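Local coordinates for protein ochratoxinase (Aspergillus niger, PDB 4C65) that hydrolyses the amide bond of ochratoxin A to release phenylalanine, acting as a zinc-dependent carboxypeptidase of the amidohydrolase superfamily, at residues Ile331-Asp336 with Ala344-Phe349; Glu275-Lys278 with Leu283-Ala286; Ile35-Val38 with Ile44-Lys47; Gly39-Ile44 with Thr55-Val60; Ala123-Ile126 with Thr130-Gly133. One frame throughout, in Å; residues are numbered along the deposited sequence.

Contact 1 of 5, residues Ile331-Asp336 with Ala344-Phe349; sequences IALGTD and ALELQF
Glu346 and Leu347 of helix 344-354 meet Leu333, Gly334 and Thr335 just beyond the short strand 331-332. The backbones come nearest at Thr335 and Glu346, with CA atoms 5.9 Å apart. Glu346 comes first and does most of the touching. Its CB lies 3.7 Å from Thr335 OG1, whose hydrogen bond goes to Asp67 OD2, and its CG lies 4.0 Å from Leu333 CB. CG stands anti to the backbone N (chi1 -167°), and the chain then bends at chi2 (63°). This brings the carboxylate beside the backbone of Gly334. Gly334 O is 3.2 Å from Glu346 OE2, but both are acceptors, and no direct hydrogen bond joins the segments. A water links them instead: it accepts from Gly334 N at 2.8 Å and donates to Glu346 OE2, also at 2.8 Å. The carboxylate is buried, and it is held further by Ser289 OG at OE1 and by Arg288 N at OE2. Leu347 follows. Its CD2 meets Leu333 CD1 at 3.5 Å, the two side chains crossing at about a right angle, with helix 358-365 beside both. The chain leaving strand 331-332 carries the active-site residue Asp336, and Gly334 lies close to the zinc ligand His69. Helix 344-354 packs on this segment, as at the catalytic C-terminal strand ends of the amidohydrolase TIM barrel.

Contact 2 of 5, residues Glu275-Lys278 with Leu283-Ala286; sequences ELMK and LYVA
Met277 reaches from its helix to the CD2 side of Tyr284 with its SD and CE. The methyl CE lies 3.7 Å from Tyr284 CD2, and SD lies 3.8 Å from the same carbon. The sulfur is 5.1 Å from the centroid of the Tyr284 ring, in a direction 73° off the ring normal. This is a Met-aromatic contact with an oblique approach. The methyl also rests on the base of the tyrosine side chain, 3.7 Å from Tyr284 CB. On the strand backbone, CE comes to 3.5 Å from Leu283 O. The methionine chain runs straight through chi2 (177°) and bends only at chi3 (79°). That bend points the methyl at Leu283 O. No hydrogen bond crosses between the segments, and the touching residues are all buried. Met277 thus provides the helix side of a small apolar contact. Helix 271-280 here follows strand 262-263 and leads into strand 283-285, completing a beta-alpha-beta unit of the twisted TIM barrel. Met277 also packs on Ile256 of helix 249-258 and on Leu263 of strand 262-263. Tyr284 leans on Ala320, Tyr321 and Ala324 of helix 304-327, between neighbouring helices outside the parallel sheet.

Contact 3 of 5, residues Ile35-Val38 with Ile44-Lys47; sequences IAFV and IPKK
The end of strand 34-38 faces the loop that leads into helix 46-51, with the CA atoms of Phe37 and Ile44 7.3 Å apart and no hydrogen bond between the segments. Phe37 carries the contact. Its CG is anti to the backbone N (chi1 169°), and one face of the ring is turned to Ile44 and Pro45. Pro45 CD sits over that face, 3.7 Å from the centroid of the Phe37 ring and 17° off its normal. This is a CH-pi contact. Ile44 CA makes a second, longer one over the same face, at 4.3 Å from the centroid of the Phe37 ring. Ala36 and Phe37 both face Val29, which makes a classic beta bulge against strand 26-31, in what is probably the beta-sandwich domain. Pro45 stands at the N-cap position of the helix. On the same side, beyond the rim, Ile44 CG1 approaches Phe37 CE2 at 4.0 Å. Ile44 continues inward onto Ala27 and Tyr11 of the adjoining strands, and onto Leu49 of helix 46-51.

Contact 4 of 5, residues Gly39-Ile44 with Thr55-Val60; sequences GSEADI and THRVPV
The backbones stay well apart here, the nearest CA atoms, those of Glu41 and Arg57, being 11.1 Å from each other. Residues 39-44 turn a corner at Gly39 and form a short 3-10 segment at 41-42. Residues 55-58 belong to strand 54-58, and the chain turns another corner at Pro59. Two long side chains bridge the gap. Glu41 has CG anti to its own N (chi1 -167°) and continues extended to the carboxylate. Arg57 is likewise extended from CG to NE. The two side chains cross at about a right angle. Glu41 OE2 lies at the edge of the guanidinium, near its plane, 3.6 Å from Arg57 NH1. The carboxylate and guanidinium planes are 46° apart. This is a long salt bridge without a hydrogen bond. Both residues also contact Tyr11 of strand 7-15, Arg57 through a cation-pi interaction. Within the loop, Asp43 N bonds to Ser40 O at 2.9 Å, and Ser40 OG gives a weak bond to Asp43 OD2 at 3.1 Å. The charge pair lies on the surface of what is probably the beta-sandwich domain, far from the zinc site. The long distance and the exposed arginine imply a loose, mainly electrostatic attraction, probably weakened by solvent.

Contact 5 of 5, residues Ala123-Ile126 with Thr130-Gly133; sequences AKAI and TIVG
Ile131 lies against Ala125 and Ile126 at the end of helix 119-127. Its N donates to Ala125 O at 3.0 Å in a nearly straight bond (172°). The donor stands above the carbonyl plane, 36° out of it. Ile131 CG1 sits between its own N and carbonyl carbon (chi1 62°), which brings it back over the helix end. There it meets Ala125 CB at 3.9 Å and Ile126 CG1 at 3.9 Å. Thr130 CB rests 3.7 Å from the same carbonyl oxygen, Ala125 O. Ile126 also reaches Gly133: its CG2 approaches Gly133 N at 3.9 Å, and its CD1 lies 3.9 Å from Gly133 CA. Gly133 has no side chain, and Ile126 CD1 packs directly on its CA. A water donates to Ile126 O; its link to Ile131 O is doubtful, being too short. These residues form the return from helix 119-127 to strand 135-138 in a beta-alpha-beta crossover, whose first strand is 109-114. The side chain of Ile126 also touches Val136 of strand 135-138. Ile131 packs on Ala98 of helix 90-106, and Thr130 OG1 bonds to Asp128 OD1. Arg99 of a second subunit of the octamer donates through NH1 to Thr130 O, and Arg96 of that subunit packs on Ala125 and Thr130.

From the N terminus, contact 3 comes first and closes the short loop between strand 34-38 and helix 46-51. Contact 4 starts inside that loop and spans helix 46-51 to reach strand 54-58. The two therefore cross in the chain, share Ile44 and probably belong to the beta-sandwich domain. Contact 5 joins helix 119-127 to the approach to strand 135-138 and lies beside a second subunit. Contact 2 closes the turn between helix 271-280 and strand 283-285. Contact 1 follows it in series and joins the end of strand 331-332 to helix 344-354. Contacts 1 and 2 meet on neighbouring barrel strands, where Ala332 N lies 3.0 Å from Tyr284 O.

Contact 1 of 5, residues Ile331-Asp336 with Ala344-Phe349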
loop_
_atom_site.group_PDB
_atom_site.type_symbol
_atom_site.label_atom_id
_atom_site.label_comp_id
_atom_site.label_asym_id
_atom_site.label_seq_id
_atom_site.Cartn_x
_atom_site.Cartn_y
_atom_site.Cartn_z
ATOM N N ILE A 331 -38.020 30.266 -0.905
ATOM C CA ILE A 331 -38.124 28.896 -0.481
ATOM C C ILE A 331 -38.280 27.968 -1.670
ATOM O O ILE A 331 -38.923 28.305 -2.659
ATOM C CB ILE A 331 -39.310 28.750 0.490
ATOM C CG1 ILE A 331 -38.988 29.527 1.761
ATOM C CG2 ILE A 331 -39.575 27.293 0.858
ATOM C CD1 ILE A 331 -40.197 30.147 2.377
ATOM N N ALA A 332 -37.676 26.790 -1.567
ATOM C CA ALA A 332 -37.940 25.704 -2.502
ATOM C C ALA A 332 -38.208 24.450 -1.697
ATOM O O ALA A 332 -37.899 24.385 -0.497
ATOM C CB ALA A 332 -36.788 25.497 -3.450
ATOM N N LEU A 333 -38.827 23.469 -2.339
ATOM C CA LEU A 333 -39.267 22.269 -1.643
ATOM C C LEU A 333 -38.318 21.100 -1.878
ATOM O O LEU A 333 -37.847 20.872 -2.993
ATOM C CB LEU A 333 -40.688 21.849 -2.070
ATOM C CG LEU A 333 -41.789 22.848 -1.763
ATOM C CD1 LEU A 333 -43.145 22.219 -1.990
ATOM C CD2 LEU A 333 -41.714 23.373 -0.337
ATOM N N GLY A 334 -38.052 20.367 -0.792
ATOM C CA GLY A 334 -37.249 19.165 -0.818
ATOM C C GLY A 334 -37.784 18.235 0.217
ATOM O O GLY A 334 -38.292 18.669 1.239
ATOM N N THR A 335 -37.637 16.940 -0.036
ATOM C CA THR A 335 -38.265 15.901 0.790
ATOM C C THR A 335 -37.269 15.131 1.660
ATOM O O THR A 335 -37.600 14.678 2.762
ATOM C CB THR A 335 -39.028 14.937 -0.129
ATOM O OG1 THR A 335 -39.942 15.691 -0.927
ATOM C CG2 THR A 335 -39.827 13.921 0.675
ATOM N N ASP A 336 -36.043 15.002 1.157
ATOM C CA ASP A 336 -35.005 14.164 1.744
ATOM C C ASP A 336 -35.417 12.705 1.679
ATOM O O ASP A 336 -35.621 12.050 2.692
ATOM C CB ASP A 336 -34.684 14.596 3.167
ATOM C CG ASP A 336 -33.305 14.123 3.632
ATOM O OD1 ASP A 336 -32.710 13.213 3.034
ATOM O OD2 ASP A 336 -32.822 14.674 4.628
ATOM N N ALA A 344 -44.573 14.379 -3.028
ATOM C CA ALA A 344 -45.798 15.189 -3.055
ATOM C C ALA A 344 -46.228 15.642 -1.664
ATOM O O ALA A 344 -46.798 16.718 -1.512
ATOM C CB ALA A 344 -46.926 14.415 -3.730
ATOM N N LEU A 345 -45.932 14.836 -0.651
ATOM C CA LEU A 345 -46.198 15.204 0.733
ATOM C C LEU A 345 -45.585 16.546 1.136
ATOM O O LEU A 345 -46.108 17.238 2.020
ATOM C CB LEU A 345 -45.641 14.149 1.680
ATOM C CG LEU A 345 -46.442 12.901 2.034
ATOM C CD1 LEU A 345 -45.802 12.191 3.218
ATOM C CD2 LEU A 345 -47.874 13.241 2.402
ATOM N N GLU A 346 -44.444 16.878 0.556
ATOM C CA GLU A 346 -43.757 18.095 0.935
ATOM C C GLU A 346 -44.595 19.322 0.563
ATOM O O GLU A 346 -44.533 20.359 1.253
ATOM C CB GLU A 346 -42.377 18.160 0.282
ATOM C CG GLU A 346 -41.460 19.220 0.860
ATOM C CD GLU A 346 -41.113 18.979 2.323
ATOM O OE1 GLU A 346 -41.230 17.840 2.805
ATOM O OE2 GLU A 346 -40.703 19.959 2.982
ATOM N N LEU A 347 -45.363 19.210 -0.525
ATOM C CA LEU A 347 -46.268 20.294 -0.912
ATOM C C LEU A 347 -47.366 20.450 0.138
ATOM O O LEU A 347 -47.702 21.567 0.522
ATOM C CB LEU A 347 -46.872 20.047 -2.297
ATOM C CG LEU A 347 -45.918 20.277 -3.470
ATOM C CD1 LEU A 347 -46.223 19.304 -4.580
ATOM C CD2 LEU A 347 -45.989 21.695 -3.996
ATOM N N GLN A 348 -47.913 19.329 0.580
ATOM C CA GLN A 348 -48.893 19.321 1.646
ATOM C C GLN A 348 -48.361 20.022 2.902
ATOM O O GLN A 348 -49.030 20.864 3.474
ATOM C CB GLN A 348 -49.276 17.892 1.979
ATOM C CG GLN A 348 -50.179 17.795 3.177
ATOM C CD GLN A 348 -50.691 16.392 3.425
ATOM O OE1 GLN A 348 -50.866 15.586 2.512
ATOM N NE2 GLN A 348 -51.028 16.127 4.672
ATOM N N PHE A 349 -47.120 19.719 3.272
ATOM C CA PHE A 349 -46.547 20.306 4.459
ATOM C C PHE A 349 -46.227 21.767 4.280
ATOM O O PHE A 349 -46.341 22.526 5.230
ATOM C CB PHE A 349 -45.308 19.528 4.929
ATOM C CG PHE A 349 -45.589 18.085 5.279
ATOM C CD1 PHE A 349 -46.693 17.742 6.036
ATOM C CD2 PHE A 349 -44.717 17.076 4.869
ATOM C CE1 PHE A 349 -46.938 16.425 6.363
ATOM C CE2 PHE A 349 -44.964 15.754 5.183
ATOM C CZ PHE A 349 -46.073 15.430 5.935
HETATM O O HOH W 1 -38.917 21.549 1.582
#

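Contact 2 of 5, residues Glu275-Lys278 with Leu283-Ala286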
loop_
_atom_site.group_PDB
_atom_site.type_symbol
_atom_site.label_atom_id
_atom_site.label_comp_id
_atom_site.label_asym_id
_atom_site.label_seq_id
_atom_site.Cartn_x
_atom_site.Cartn_y
_atom_site.Cartn_z
ATOM N N GLU A 275 -33.375 37.291 7.682
ATOM C CA GLU A 275 -32.893 38.537 7.090
ATOM C C GLU A 275 -31.612 38.341 6.297
ATOM O O GLU A 275 -31.493 38.851 5.183
ATOM C CB GLU A 275 -32.669 39.608 8.172
ATOM C CG GLU A 275 -33.969 40.133 8.757
ATOM C CD GLU A 275 -34.986 40.450 7.671
ATOM O OE1 GLU A 275 -34.629 41.220 6.747
ATOM O OE2 GLU A 275 -36.125 39.902 7.712
ATOM N N LEU A 276 -30.655 37.610 6.870
ATOM C CA LEU A 276 -29.420 37.308 6.169
ATOM C C LEU A 276 -29.681 36.557 4.874
ATOM O O LEU A 276 -29.029 36.830 3.852
ATOM C CB LEU A 276 -28.444 36.488 7.035
ATOM C CG LEU A 276 -27.560 37.285 7.987
ATOM C CD1 LEU A 276 -26.803 36.340 8.920
ATOM C CD2 LEU A 276 -26.571 38.156 7.231
ATOM N N MET A 277 -30.591 35.596 4.913
ATOM C CA MET A 277 -30.856 34.774 3.740
ATOM C C MET A 277 -31.519 35.583 2.630
ATOM O O MET A 277 -31.261 35.358 1.445
ATOM C CB MET A 277 -31.715 33.572 4.118
ATOM C CG MET A 277 -30.966 32.521 4.935
ATOM S SD MET A 277 -32.035 31.161 5.422
ATOM C CE MET A 277 -32.071 30.216 3.890
ATOM N N LYS A 278 -32.376 36.528 3.020
ATOM C CA LYS A 278 -32.985 37.460 2.068
ATOM C C LYS A 278 -31.944 38.377 1.468
ATOM O O LYS A 278 -31.894 38.542 0.260
ATOM C CB LYS A 278 -34.046 38.303 2.751
ATOM C CG LYS A 278 -35.376 37.588 2.899
ATOM C CD LYS A 278 -36.491 38.567 3.183
ATOM C CE LYS A 278 -36.459 39.037 4.626
ATOM N NZ LYS A 278 -37.245 40.307 4.793
ATOM N N LEU A 283 -31.202 30.217 -0.584
ATOM C CA LEU A 283 -32.404 29.422 -0.703
ATOM C C LEU A 283 -32.648 28.616 0.569
ATOM O O LEU A 283 -31.703 28.076 1.155
ATOM C CB LEU A 283 -32.305 28.486 -1.894
ATOM C CG LEU A 283 -33.574 27.726 -2.280
ATOM C CD1 LEU A 283 -34.650 28.691 -2.762
ATOM C CD2 LEU A 283 -33.245 26.747 -3.372
ATOM N N TYR A 284 -33.930 28.533 0.974
ATOM C CA TYR A 284 -34.369 27.790 2.143
ATOM C C TYR A 284 -35.093 26.527 1.684
ATOM O O TYR A 284 -36.130 26.608 1.025
ATOM C CB TYR A 284 -35.319 28.643 2.973
ATOM C CG TYR A 284 -35.594 28.197 4.415
ATOM C CD1 TYR A 284 -36.326 27.055 4.696
ATOM C CD2 TYR A 284 -35.180 28.979 5.492
ATOM C CE1 TYR A 284 -36.612 26.683 6.008
ATOM C CE2 TYR A 284 -35.450 28.619 6.805
ATOM C CZ TYR A 284 -36.168 27.472 7.066
ATOM O OH TYR A 284 -36.436 27.114 8.372
ATOM N N VAL A 285 -34.559 25.371 2.065
ATOM C CA VAL A 285 -35.174 24.094 1.779
ATOM C C VAL A 285 -35.415 23.368 3.087
ATOM O O VAL A 285 -34.493 22.797 3.678
ATOM C CB VAL A 285 -34.276 23.258 0.865
ATOM C CG1 VAL A 285 -34.948 21.936 0.516
ATOM C CG2 VAL A 285 -33.945 24.055 -0.388
ATOM N N ALA A 286 -36.671 23.345 3.516
ATOM C CA ALA A 286 -37.011 22.898 4.871
ATOM C C ALA A 286 -36.901 21.377 5.098
ATOM O O ALA A 286 -36.502 20.951 6.168
ATOM C CB ALA A 286 -38.408 23.395 5.235
#

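Contact 3 of 5, residues Ile35-Val38 with Ile44-Lys47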
loop_
_atom_site.group_PDB
_atom_site.type_symbol
_atom_site.label_atom_id
_atom_site.label_comp_id
_atom_site.label_asym_id
_atom_site.label_seq_id
_atom_site.Cartn_x
_atom_site.Cartn_y
_atom_site.Cartn_z
ATOM N N ILE A 35 -40.639 26.190 -24.740
ATOM C CA ILE A 35 -41.976 26.693 -24.758
ATOM C C ILE A 35 -42.007 27.880 -25.693
ATOM O O ILE A 35 -41.323 28.863 -25.467
ATOM C CB ILE A 35 -42.419 27.137 -23.352
ATOM C CG1 ILE A 35 -42.512 25.903 -22.433
ATOM C CG2 ILE A 35 -43.761 27.865 -23.425
ATOM C CD1 ILE A 35 -42.455 26.218 -20.957
ATOM N N ALA A 36 -42.834 27.789 -26.728
ATOM C CA ALA A 36 -42.885 28.806 -27.749
ATOM C C ALA A 36 -43.907 29.893 -27.451
ATOM O O ALA A 36 -43.746 31.014 -27.890
ATOM C CB ALA A 36 -43.173 28.170 -29.101
ATOM N N PHE A 37 -44.968 29.550 -26.733
ATOM C CA PHE A 37 -46.022 30.506 -26.424
ATOM C C PHE A 37 -46.802 30.101 -25.173
ATOM O O PHE A 37 -47.096 28.918 -24.970
ATOM C CB PHE A 37 -47.000 30.623 -27.601
ATOM C CG PHE A 37 -48.264 31.394 -27.278
ATOM C CD1 PHE A 37 -48.270 32.781 -27.327
ATOM C CD2 PHE A 37 -49.442 30.728 -26.913
ATOM C CE1 PHE A 37 -49.419 33.498 -27.044
ATOM C CE2 PHE A 37 -50.599 31.436 -26.626
ATOM C CZ PHE A 37 -50.592 32.829 -26.704
ATOM N N VAL A 38 -47.165 31.100 -24.371
ATOM C CA VAL A 38 -48.111 30.913 -23.297
ATOM C C VAL A 38 -49.040 32.106 -23.264
ATOM O O VAL A 38 -48.619 33.243 -23.378
ATOM C CB VAL A 38 -47.421 30.802 -21.938
ATOM C CG1 VAL A 38 -48.444 30.606 -20.830
ATOM C CG2 VAL A 38 -46.433 29.649 -21.938
ATOM N N ILE A 44 -53.257 32.338 -29.589
ATOM C CA ILE A 44 -52.227 31.470 -30.145
ATOM C C ILE A 44 -51.797 32.001 -31.510
ATOM O O ILE A 44 -52.619 32.116 -32.390
ATOM C CB ILE A 44 -52.733 30.022 -30.321
ATOM C CG1 ILE A 44 -53.176 29.419 -28.978
ATOM C CG2 ILE A 44 -51.637 29.130 -30.913
ATOM C CD1 ILE A 44 -54.143 28.265 -29.122
ATOM N N PRO A 45 -50.504 32.321 -31.692
ATOM C CA PRO A 45 -50.044 32.745 -33.007
ATOM C C PRO A 45 -50.455 31.732 -34.080
ATOM O O PRO A 45 -50.310 30.525 -33.884
ATOM C CB PRO A 45 -48.524 32.792 -32.855
ATOM C CG PRO A 45 -48.294 33.022 -31.402
ATOM C CD PRO A 45 -49.397 32.281 -30.709
ATOM N N LYS A 46 -50.978 32.233 -35.195
ATOM C CA LYS A 46 -51.550 31.378 -36.216
ATOM C C LYS A 46 -50.537 30.413 -36.829
ATOM O O LYS A 46 -50.923 29.349 -37.322
ATOM C CB LYS A 46 -52.198 32.219 -37.338
ATOM C CG LYS A 46 -53.372 33.110 -37.009
ATOM C CD LYS A 46 -54.168 32.573 -35.858
ATOM C CE LYS A 46 -55.241 33.595 -35.469
ATOM N NZ LYS A 46 -56.604 33.021 -35.369
ATOM N N LYS A 47 -49.252 30.775 -36.814
ATOM C CA LYS A 47 -48.228 29.906 -37.406
ATOM C C LYS A 47 -48.159 28.558 -36.712
ATOM O O LYS A 47 -47.932 27.547 -37.362
ATOM C CB LYS A 47 -46.859 30.570 -37.435
ATOM C CG LYS A 47 -46.301 30.970 -36.095
ATOM C CD LYS A 47 -44.880 31.504 -36.242
ATOM C CE LYS A 47 -44.437 32.215 -34.965
ATOM N NZ LYS A 47 -42.972 32.332 -34.796
#

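Contact 4 of 5, residues Gly39-Ile44 with Thr55-Val60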
loop_
_atom_site.group_PDB
_atom_site.type_symbol
_atom_site.label_atom_id
_atom_site.label_comp_id
_atom_site.label_asym_id
_atom_site.label_seq_id
_atom_site.Cartn_x
_atom_site.Cartn_y
_atom_site.Cartn_z
ATOM N N GLY A 39 -50.320 31.833 -23.082
ATOM C CA GLY A 39 -51.299 32.888 -22.998
ATOM C C GLY A 39 -52.673 32.326 -23.234
ATOM O O GLY A 39 -52.886 31.126 -23.158
ATOM N N SER A 40 -53.606 33.211 -23.550
ATOM C CA SER A 40 -54.985 32.809 -23.676
ATOM C C SER A 40 -55.146 32.035 -24.983
ATOM O O SER A 40 -54.450 32.261 -25.970
ATOM C CB SER A 40 -55.921 34.018 -23.617
ATOM O OG SER A 40 -56.104 34.559 -24.904
ATOM N N GLU A 41 -56.059 31.088 -24.946
ATOM C CA GLU A 41 -56.447 30.280 -26.091
ATOM C C GLU A 41 -56.664 31.100 -27.362
ATOM O O GLU A 41 -56.210 30.711 -28.434
ATOM C CB GLU A 41 -57.728 29.575 -25.713
ATOM C CG GLU A 41 -58.174 28.446 -26.600
ATOM C CD GLU A 41 -59.395 27.773 -25.916
ATOM O OE1 GLU A 41 -60.153 28.512 -25.252
ATOM O OE2 GLU A 41 -59.618 26.528 -26.004
ATOM N N ALA A 42 -57.344 32.229 -27.221
ATOM C CA ALA A 42 -57.639 33.083 -28.361
ATOM C C ALA A 42 -56.393 33.677 -29.026
ATOM O O ALA A 42 -56.438 34.053 -30.192
ATOM C CB ALA A 42 -58.601 34.192 -27.957
ATOM N N ASP A 43 -55.280 33.740 -28.307
ATOM C CA ASP A 43 -54.122 34.478 -28.789
ATOM C C ASP A 43 -53.008 33.623 -29.366
ATOM O O ASP A 43 -51.920 34.133 -29.612
ATOM C CB ASP A 43 -53.557 35.350 -27.675
ATOM C CG ASP A 43 -54.515 36.477 -27.268
ATOM O OD1 ASP A 43 -55.380 36.891 -28.056
ATOM O OD2 ASP A 43 -54.439 36.915 -26.106
ATOM N N ILE A 44 -53.257 32.338 -29.589
ATOM C CA ILE A 44 -52.227 31.470 -30.145
ATOM C C ILE A 44 -51.797 32.001 -31.510
ATOM O O ILE A 44 -52.619 32.116 -32.390
ATOM C CB ILE A 44 -52.733 30.022 -30.321
ATOM C CG1 ILE A 44 -53.176 29.419 -28.978
ATOM C CG2 ILE A 44 -51.637 29.130 -30.913
ATOM C CD1 ILE A 44 -54.143 28.265 -29.122
ATOM N N THR A 55 -52.302 18.067 -30.826
ATOM C CA THR A 55 -52.986 18.933 -29.912
ATOM C C THR A 55 -53.495 18.135 -28.703
ATOM O O THR A 55 -53.909 16.989 -28.864
ATOM C CB THR A 55 -54.223 19.433 -30.705
ATOM O OG1 THR A 55 -53.798 20.071 -31.915
ATOM C CG2 THR A 55 -55.109 20.357 -29.903
ATOM N N HIS A 56 -53.486 18.744 -27.520
ATOM C CA HIS A 56 -54.043 18.133 -26.324
ATOM C C HIS A 56 -54.958 19.107 -25.640
ATOM O O HIS A 56 -54.728 20.318 -25.708
ATOM C CB HIS A 56 -52.919 17.731 -25.369
ATOM C CG HIS A 56 -51.967 16.759 -25.971
ATOM N ND1 HIS A 56 -52.167 15.399 -25.926
ATOM C CD2 HIS A 56 -50.839 16.954 -26.687
ATOM C CE1 HIS A 56 -51.179 14.793 -26.560
ATOM N NE2 HIS A 56 -50.364 15.715 -27.034
ATOM N N ARG A 57 -55.951 18.577 -24.940
ATOM C CA ARG A 57 -56.851 19.382 -24.146
ATOM C C ARG A 57 -56.904 18.815 -22.761
ATOM O O ARG A 57 -57.316 17.691 -22.580
ATOM C CB ARG A 57 -58.241 19.373 -24.796
ATOM C CG ARG A 57 -58.271 20.366 -25.927
ATOM C CD ARG A 57 -59.548 20.374 -26.704
ATOM N NE ARG A 57 -59.310 20.954 -28.036
ATOM C CZ ARG A 57 -59.254 22.263 -28.284
ATOM N NH1 ARG A 57 -59.434 23.168 -27.313
ATOM N NH2 ARG A 57 -59.021 22.689 -29.516
ATOM N N VAL A 58 -56.497 19.601 -21.773
ATOM C CA VAL A 58 -56.404 19.129 -20.404
ATOM C C VAL A 58 -57.017 20.141 -19.443
ATOM O O VAL A 58 -57.049 21.329 -19.733
ATOM C CB VAL A 58 -54.919 18.875 -19.996
ATOM C CG1 VAL A 58 -54.275 17.880 -20.945
ATOM C CG2 VAL A 58 -54.116 20.169 -19.969
ATOM N N PRO A 59 -57.491 19.667 -18.285
ATOM C CA PRO A 59 -58.117 20.592 -17.331
ATOM C C PRO A 59 -57.124 21.538 -16.691
ATOM O O PRO A 59 -57.418 22.716 -16.548
ATOM C CB PRO A 59 -58.729 19.669 -16.262
ATOM C CG PRO A 59 -58.728 18.297 -16.850
ATOM C CD PRO A 59 -57.619 18.262 -17.870
ATOM N N VAL A 60 -55.950 21.028 -16.326
ATOM C CA VAL A 60 -54.945 21.822 -15.619
ATOM C C VAL A 60 -53.557 21.583 -16.183
ATOM O O VAL A 60 -53.144 20.438 -16.351
ATOM C CB VAL A 60 -54.932 21.498 -14.102
ATOM C CG1 VAL A 60 -53.856 22.296 -13.383
ATOM C CG2 VAL A 60 -56.297 21.796 -13.497
#

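Contact 5 of 5, residues Ala123-Ile126 with Thr130-Gly133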
loop_
_atom_site.group_PDB
_atom_site.type_symbol
_atom_site.label_atom_id
_atom_site.label_comp_id
_atom_site.label_asym_id
_atom_site.label_seq_id
_atom_site.Cartn_x
_atom_site.Cartn_y
_atom_site.Cartn_z
ATOM N N ALA A 123 -27.624 9.542 -14.049
ATOM C CA ALA A 123 -28.016 10.523 -15.098
ATOM C C ALA A 123 -27.504 10.109 -16.472
ATOM O O ALA A 123 -28.162 10.309 -17.485
ATOM C CB ALA A 123 -27.534 11.911 -14.761
ATOM N N LYS A 124 -26.341 9.475 -16.505
ATOM C CA LYS A 124 -25.798 8.978 -17.754
ATOM C C LYS A 124 -26.724 7.989 -18.428
ATOM O O LYS A 124 -26.791 7.967 -19.655
ATOM C CB LYS A 124 -24.474 8.291 -17.542
ATOM C CG LYS A 124 -23.373 9.230 -17.160
ATOM C CD LYS A 124 -22.140 8.455 -16.717
ATOM C CE LYS A 124 -20.939 8.893 -17.523
ATOM N NZ LYS A 124 -19.863 9.323 -16.608
ATOM N N ALA A 125 -27.414 7.160 -17.652
ATOM C CA ALA A 125 -28.320 6.194 -18.225
ATOM C C ALA A 125 -29.633 6.862 -18.657
ATOM O O ALA A 125 -30.382 6.307 -19.480
ATOM C CB ALA A 125 -28.562 5.065 -17.252
ATOM N N ILE A 126 -29.953 8.011 -18.078
ATOM C CA ILE A 126 -31.143 8.763 -18.477
ATOM C C ILE A 126 -30.822 9.525 -19.755
ATOM O O ILE A 126 -31.570 9.477 -20.722
ATOM C CB ILE A 126 -31.574 9.765 -17.393
ATOM C CG1 ILE A 126 -32.036 9.036 -16.142
ATOM C CG2 ILE A 126 -32.697 10.643 -17.908
ATOM C CD1 ILE A 126 -32.299 9.940 -14.965
ATOM N N THR A 130 -31.303 5.004 -22.136
ATOM C CA THR A 130 -31.501 3.605 -21.675
ATOM C C THR A 130 -32.638 3.511 -20.678
ATOM O O THR A 130 -33.440 2.605 -20.727
ATOM C CB THR A 130 -30.249 2.999 -21.033
ATOM O OG1 THR A 130 -29.094 3.329 -21.801
ATOM C CG2 THR A 130 -30.381 1.481 -20.963
ATOM N N ILE A 131 -32.713 4.479 -19.774
ATOM C CA ILE A 131 -33.841 4.590 -18.852
ATOM C C ILE A 131 -34.433 5.985 -18.940
ATOM O O ILE A 131 -33.971 6.829 -19.691
ATOM C CB ILE A 131 -33.455 4.258 -17.374
ATOM C CG1 ILE A 131 -32.419 5.229 -16.844
ATOM C CG2 ILE A 131 -32.935 2.829 -17.267
ATOM C CD1 ILE A 131 -32.300 5.200 -15.348
ATOM N N VAL A 132 -35.443 6.213 -18.134
ATOM C CA VAL A 132 -36.132 7.463 -18.097
ATOM C C VAL A 132 -36.056 8.040 -16.688
ATOM O O VAL A 132 -35.942 7.301 -15.702
ATOM C CB VAL A 132 -37.615 7.070 -18.399
ATOM C CG1 VAL A 132 -38.616 8.075 -17.869
ATOM C CG2 VAL A 132 -37.865 6.748 -19.871
ATOM N N GLY A 133 -36.125 9.360 -16.569
ATOM C CA GLY A 133 -36.200 9.970 -15.251
ATOM C C GLY A 133 -36.226 11.475 -15.337
ATOM O O GLY A 133 -36.246 12.030 -16.440
HETATM O O HOH W 2 -34.530 8.925 -20.947
#